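Probable transcriptional regulatory protein, Rv1404 (Mycobacterium tuberculosis, PDB 2NYX) probably binds DNA as a dimeric transcriptional regulator of the MarR family, with a winged helix-turn-helix in each subunit. Local coordinates at residues B[64-69]-B[74-79]; B[54-59]-B[151-156]. All coordinates share one frame; numbering follows the deposited sequence.

Overall arrangement
Helix 45-57 connects the two contacts: leucines of contact 1 pack on it, and its C-terminal end is one side of contact 2. In contact 1 the helix 62-69 packs against helix 73-85, the two helices of the helix-turn-helix. Contact 2 joins helix 45-57 to the tail that follows helix 139-150. Their centres lie about 16 Å apart and they touch directly, Leu-68 CD1 coming 3.8 Å from His-57 NE2. Contact 1 falls entirely within the 91 residues between the segments of contact 2. One is a buried junction inside the putative DNA-binding unit, the other a partly buried, water-bridged seam; both reach the second subunit.

Contact 1: B[64-69]-B[74-79]; sequences TLATLL and SATGRM
Ala-66 and Thr-76 mark the closest backbone approach between 64-69 and 74-79, with their CA atoms 5.8 Å apart. Both segments are helical, and their axes pass at 9.4 Å with 108° between their N-to-C directions, so the helices run nearly crosswise and meet over a small patch.

Thr-76 is the hub of that patch, its two branches serving different partners. Its CG2 stands anti to the backbone N (chi1 of OG1 -48°), which carries the methyl toward the leucines: it lies 3.8 Å from Leu-65 CD1 and 3.9 Å from Leu-69 CD1. The side chain of Leu-69 runs past that of Thr-76 in the opposite direction. The other branch, OG1, rests against Ala-66, at 3.4 Å from its CB, and is hydrogen-bonded to the carbonyl oxygen of Gln-72, just before the start of helix 73-85. This bond satisfies the hydroxyl where the facing surface is hydrocarbon, and it helps to fix the rotation that presents CG2 to the leucines. Threonine thus suits the site by combining a methyl for the apolar side with a hydroxyl that the backbone one turn earlier can satisfy. Alanine at 66 is small enough to let the backbones come close, while the longer leucines supply branched ends that reach across. No hydrogen bond joins the two segments; apolar packing holds them at this point.

This is the helix-turn-helix of the winged-helix fold, helix 73-85 occupying the position of the recognition helix; its Arg-78 forms a salt bridge with Glu-41 of the second subunit. Beneath the pair, Leu-65 and Leu-69 rest on Thr-50 of helix 45-57, and Leu-65 also touches Ile-60 of strand 60-61.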
loop_
_atom_site.group_PDB
_atom_site.type_symbol
_atom_site.label_atom_id
_atom_site.label_comp_id
_atom_site.label_asym_id
_atom_site.label_seq_id
_atom_site.Cartn_x
_atom_site.Cartn_y
_atom_site.Cartn_z
ATOM N N THR B 64 14.598 -7.546 13.954
ATOM C CA THR B 64 13.815 -6.365 14.272
ATOM C C THR B 64 13.092 -5.880 13.023
ATOM O O THR B 64 11.936 -5.466 13.099
ATOM C CB THR B 64 14.696 -5.234 14.866
ATOM O OG1 THR B 64 15.421 -5.724 16.008
ATOM C CG2 THR B 64 13.845 -4.019 15.274
ATOM N N LEU B 65 13.764 -5.950 11.874
ATOM C CA LEU B 65 13.174 -5.515 10.610
ATOM C C LEU B 65 11.954 -6.353 10.290
ATOM O O LEU B 65 10.890 -5.813 10.008
ATOM C CB LEU B 65 14.177 -5.617 9.453
ATOM C CG LEU B 65 14.226 -4.531 8.364
ATOM C CD1 LEU B 65 14.721 -5.126 7.088
ATOM C CD2 LEU B 65 12.904 -3.863 8.079
ATOM N N ALA B 66 12.122 -7.672 10.341
ATOM C CA ALA B 66 11.054 -8.627 10.057
ATOM C C ALA B 66 9.840 -8.454 10.961
ATOM O O ALA B 66 8.704 -8.649 10.523
ATOM C CB ALA B 66 11.575 -10.051 10.166
ATOM N N THR B 67 10.084 -8.102 12.221
ATOM C CA THR B 67 9.009 -7.949 13.193
ATOM C C THR B 67 8.230 -6.684 12.911
ATOM O O THR B 67 6.998 -6.698 12.943
ATOM C CB THR B 67 9.541 -7.969 14.639
ATOM O OG1 THR B 67 10.239 -9.199 14.852
ATOM C CG2 THR B 67 8.408 -7.877 15.636
ATOM N N LEU B 68 8.953 -5.603 12.614
ATOM C CA LEU B 68 8.346 -4.320 12.279
ATOM C C LEU B 68 7.627 -4.384 10.940
ATOM O O LEU B 68 6.555 -3.804 10.784
ATOM C CB LEU B 68 9.379 -3.206 12.281
ATOM C CG LEU B 68 9.962 -2.761 13.623
ATOM C CD1 LEU B 68 11.101 -1.788 13.388
ATOM C CD2 LEU B 68 8.918 -2.144 14.553
ATOM N N LEU B 69 8.193 -5.117 9.986
ATOM C CA LEU B 69 7.516 -5.370 8.715
ATOM C C LEU B 69 6.259 -6.232 8.842
ATOM O O LEU B 69 5.324 -6.065 8.061
ATOM C CB LEU B 69 8.456 -6.023 7.711
ATOM C CG LEU B 69 9.179 -5.071 6.769
ATOM C CD1 LEU B 69 10.437 -5.758 6.262
ATOM C CD2 LEU B 69 8.293 -4.642 5.603
ATOM N N SER B 74 12.863 -15.167 6.572
ATOM C CA SER B 74 13.545 -15.665 5.368
ATOM C C SER B 74 13.327 -14.715 4.196
ATOM O O SER B 74 14.280 -14.337 3.498
ATOM C CB SER B 74 13.052 -17.058 4.988
ATOM O OG SER B 74 13.443 -18.017 5.948
ATOM N N ALA B 75 12.060 -14.335 4.009
ATOM C CA ALA B 75 11.645 -13.403 2.975
ATOM C C ALA B 75 12.227 -12.018 3.211
ATOM O O ALA B 75 12.698 -11.391 2.275
ATOM C CB ALA B 75 10.129 -13.340 2.892
ATOM N N THR B 76 12.195 -11.545 4.453
ATOM C CA THR B 76 12.832 -10.273 4.813
ATOM C C THR B 76 14.313 -10.276 4.399
ATOM O O THR B 76 14.792 -9.355 3.734
ATOM C CB THR B 76 12.727 -9.984 6.333
ATOM O OG1 THR B 76 11.386 -10.185 6.772
ATOM C CG2 THR B 76 13.124 -8.555 6.641
ATOM N N GLY B 77 15.022 -11.325 4.788
ATOM C CA GLY B 77 16.424 -11.466 4.455
ATOM C C GLY B 77 16.666 -11.353 2.969
ATOM O O GLY B 77 17.585 -10.664 2.550
ATOM N N ARG B 78 15.832 -12.036 2.182
ATOM C CA ARG B 78 15.903 -11.993 0.722
ATOM C C ARG B 78 15.661 -10.607 0.125
ATOM O O ARG B 78 16.375 -10.204 -0.790
ATOM C CB ARG B 78 14.955 -13.013 0.097
ATOM C CG ARG B 78 15.583 -14.382 -0.113
ATOM C CD ARG B 78 14.556 -15.409 -0.526
ATOM N NE ARG B 78 13.722 -15.828 0.599
ATOM C CZ ARG B 78 12.553 -16.445 0.487
ATOM N NH1 ARG B 78 12.051 -16.731 -0.705
ATOM N NH2 ARG B 78 11.875 -16.781 1.575
HETATM N N MSE B 79 14.670 -9.877 0.635
HETATM C CA MSE B 79 14.398 -8.534 0.111
HETATM C C MSE B 79 15.415 -7.476 0.542
HETATM O O MSE B 79 15.599 -6.486 -0.152
HETATM C CB MSE B 79 12.946 -8.082 0.344
HETATM C CG MSE B 79 12.555 -7.779 1.772
HETATM SE SE MSE B 79 10.590 -7.423 1.970
HETATM C CE MSE B 79 9.835 -9.153 1.281
#

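Contact 2: B[54-59]-B[151-156]; sequences LSNHGP and GEPDAR
Asn-56, on the last turn of helix 45-57, meets Pro-153 with the face of its amide. Its CG is anti to the carbonyl carbon (chi1 -72°), and the amide extends toward the tail, where Pro-153 CG sits over the face at the ND2 end, 3.6 Å from ND2. Ring and amide are inclined to each other, so this is van der Waals contact without a flat stack. The amide makes its polar link through water: ND2 donates to water 1 at 2.8 Å, and the same water gives hydrogens to Glu-152 OE2 and Pro-153 O, each at 2.9 Å. Asparagine suits the place because its amide offers both an N-H for the water and a flat face for the proline.

Although Glu-152 sets out from its backbone away from the helix, its chain bends at chi2 (66°) and returns the carboxylate to the seam. OE1 is engaged in a salt bridge with Arg-49 of helix 45-57, while OE2 takes the water. Glutamate has the length for this return, and proline offers a compact ring.

Glycines mark both helix ends: Gly-58 follows helix 45-57 with positive phi, and Gly-151 closes helix 139-150 in a Schellman motif. Arg-26 of the second subunit packs on Asn-56 and Glu-152, placing this seam at the dimer interface of a MarR-type fold, where a C-terminal tail meets the winged-helix domain.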
loop_
_atom_site.group_PDB
_atom_site.type_symbol
_atom_site.label_atom_id
_atom_site.label_comp_id
_atom_site.label_asym_id
_atom_site.label_seq_id
_atom_site.Cartn_x
_atom_site.Cartn_y
_atom_site.Cartn_z
ATOM N N LEU B 54 13.465 1.870 7.888
ATOM C CA LEU B 54 14.873 2.201 8.105
ATOM C C LEU B 54 15.137 3.697 8.332
ATOM O O LEU B 54 16.014 4.052 9.135
ATOM C CB LEU B 54 15.791 1.580 7.039
ATOM C CG LEU B 54 15.977 0.061 7.175
ATOM C CD1 LEU B 54 16.814 -0.501 6.041
ATOM C CD2 LEU B 54 16.597 -0.315 8.519
ATOM N N SER B 55 14.369 4.567 7.673
ATOM C CA SER B 55 14.519 6.006 7.927
ATOM C C SER B 55 13.969 6.401 9.293
ATOM O O SER B 55 14.518 7.288 9.953
ATOM C CB SER B 55 13.898 6.856 6.823
ATOM O OG SER B 55 12.499 6.843 6.921
ATOM N N ASN B 56 12.904 5.720 9.720
ATOM C CA ASN B 56 12.331 5.900 11.058
ATOM C C ASN B 56 13.069 5.233 12.214
ATOM O O ASN B 56 13.111 5.784 13.308
ATOM C CB ASN B 56 10.879 5.433 11.076
ATOM C CG ASN B 56 9.969 6.370 10.344
ATOM O OD1 ASN B 56 10.307 7.536 10.135
ATOM N ND2 ASN B 56 8.806 5.875 9.941
ATOM N N HIS B 57 13.632 4.049 11.997
ATOM C CA HIS B 57 14.233 3.328 13.128
ATOM C C HIS B 57 15.755 3.380 13.202
ATOM O O HIS B 57 16.339 3.063 14.240
ATOM C CB HIS B 57 13.707 1.897 13.223
ATOM C CG HIS B 57 12.250 1.833 13.538
ATOM N ND1 HIS B 57 11.775 1.679 14.819
ATOM C CD2 HIS B 57 11.162 1.960 12.745
ATOM C CE1 HIS B 57 10.454 1.690 14.800
ATOM N NE2 HIS B 57 10.059 1.858 13.551
ATOM N N GLY B 58 16.381 3.819 12.118
ATOM C CA GLY B 58 17.826 3.875 12.048
ATOM C C GLY B 58 18.311 2.510 11.637
ATOM O O GLY B 58 17.536 1.735 11.074
ATOM N N PRO B 59 19.602 2.215 11.877
ATOM C CA PRO B 59 20.104 0.873 11.638
ATOM C C PRO B 59 19.544 -0.106 12.656
ATOM O O PRO B 59 19.559 0.172 13.855
ATOM C CB PRO B 59 21.625 1.031 11.790
ATOM C CG PRO B 59 21.862 2.498 11.652
ATOM C CD PRO B 59 20.679 3.107 12.317
ATOM N N GLY B 151 0.628 2.930 15.434
ATOM C CA GLY B 151 2.023 3.158 15.782
ATOM C C GLY B 151 2.869 3.815 14.704
ATOM O O GLY B 151 4.092 3.753 14.766
ATOM N N GLU B 152 2.238 4.450 13.718
ATOM C CA GLU B 152 2.992 5.045 12.610
ATOM C C GLU B 152 3.533 6.415 12.978
ATOM O O GLU B 152 2.757 7.277 13.373
ATOM C CB GLU B 152 2.149 5.140 11.335
ATOM C CG GLU B 152 2.975 5.451 10.093
ATOM C CD GLU B 152 3.945 4.324 9.731
ATOM O OE1 GLU B 152 3.608 3.143 9.973
ATOM O OE2 GLU B 152 5.038 4.613 9.204
ATOM N N PRO B 153 4.864 6.622 12.858
ATOM C CA PRO B 153 5.430 7.921 13.187
ATOM C C PRO B 153 4.987 8.975 12.178
ATOM O O PRO B 153 4.689 8.647 11.031
ATOM C CB PRO B 153 6.936 7.682 13.088
ATOM C CG PRO B 153 7.102 6.194 13.141
ATOM C CD PRO B 153 5.914 5.678 12.439
ATOM N N ASP B 154 4.920 10.225 12.626
ATOM C CA ASP B 154 4.536 11.344 11.777
ATOM C C ASP B 154 5.461 11.452 10.556
ATOM O O ASP B 154 6.665 11.274 10.670
ATOM C CB ASP B 154 4.528 12.639 12.590
ATOM C CG ASP B 154 3.923 13.796 11.829
ATOM O OD1 ASP B 154 4.584 14.853 11.724
ATOM O OD2 ASP B 154 2.785 13.647 11.320
ATOM N N ALA B 155 4.877 11.765 9.402
ATOM C CA ALA B 155 5.531 11.611 8.091
ATOM C C ALA B 155 6.871 12.310 7.746
ATOM O O ALA B 155 7.734 11.641 7.177
ATOM C CB ALA B 155 4.523 11.797 6.969
ATOM N N ARG B 156 7.099 13.601 8.037
ATOM C CA ARG B 156 6.210 14.532 8.727
ATOM C C ARG B 156 5.293 15.236 7.734
ATOM O O ARG B 156 5.549 16.379 7.336
ATOM C CB ARG B 156 7.041 15.582 9.485
ATOM C CG ARG B 156 7.691 15.080 10.782
ATOM C CD ARG B 156 9.008 15.821 11.142
ATOM N NE ARG B 156 10.017 15.808 10.069
ATOM C CZ ARG B 156 10.535 14.710 9.501
ATOM N NH1 ARG B 156 10.143 13.487 9.870
ATOM N NH2 ARG B 156 11.444 14.837 8.539
HETATM O O HOH W 1 6.452 7.187 9.324
#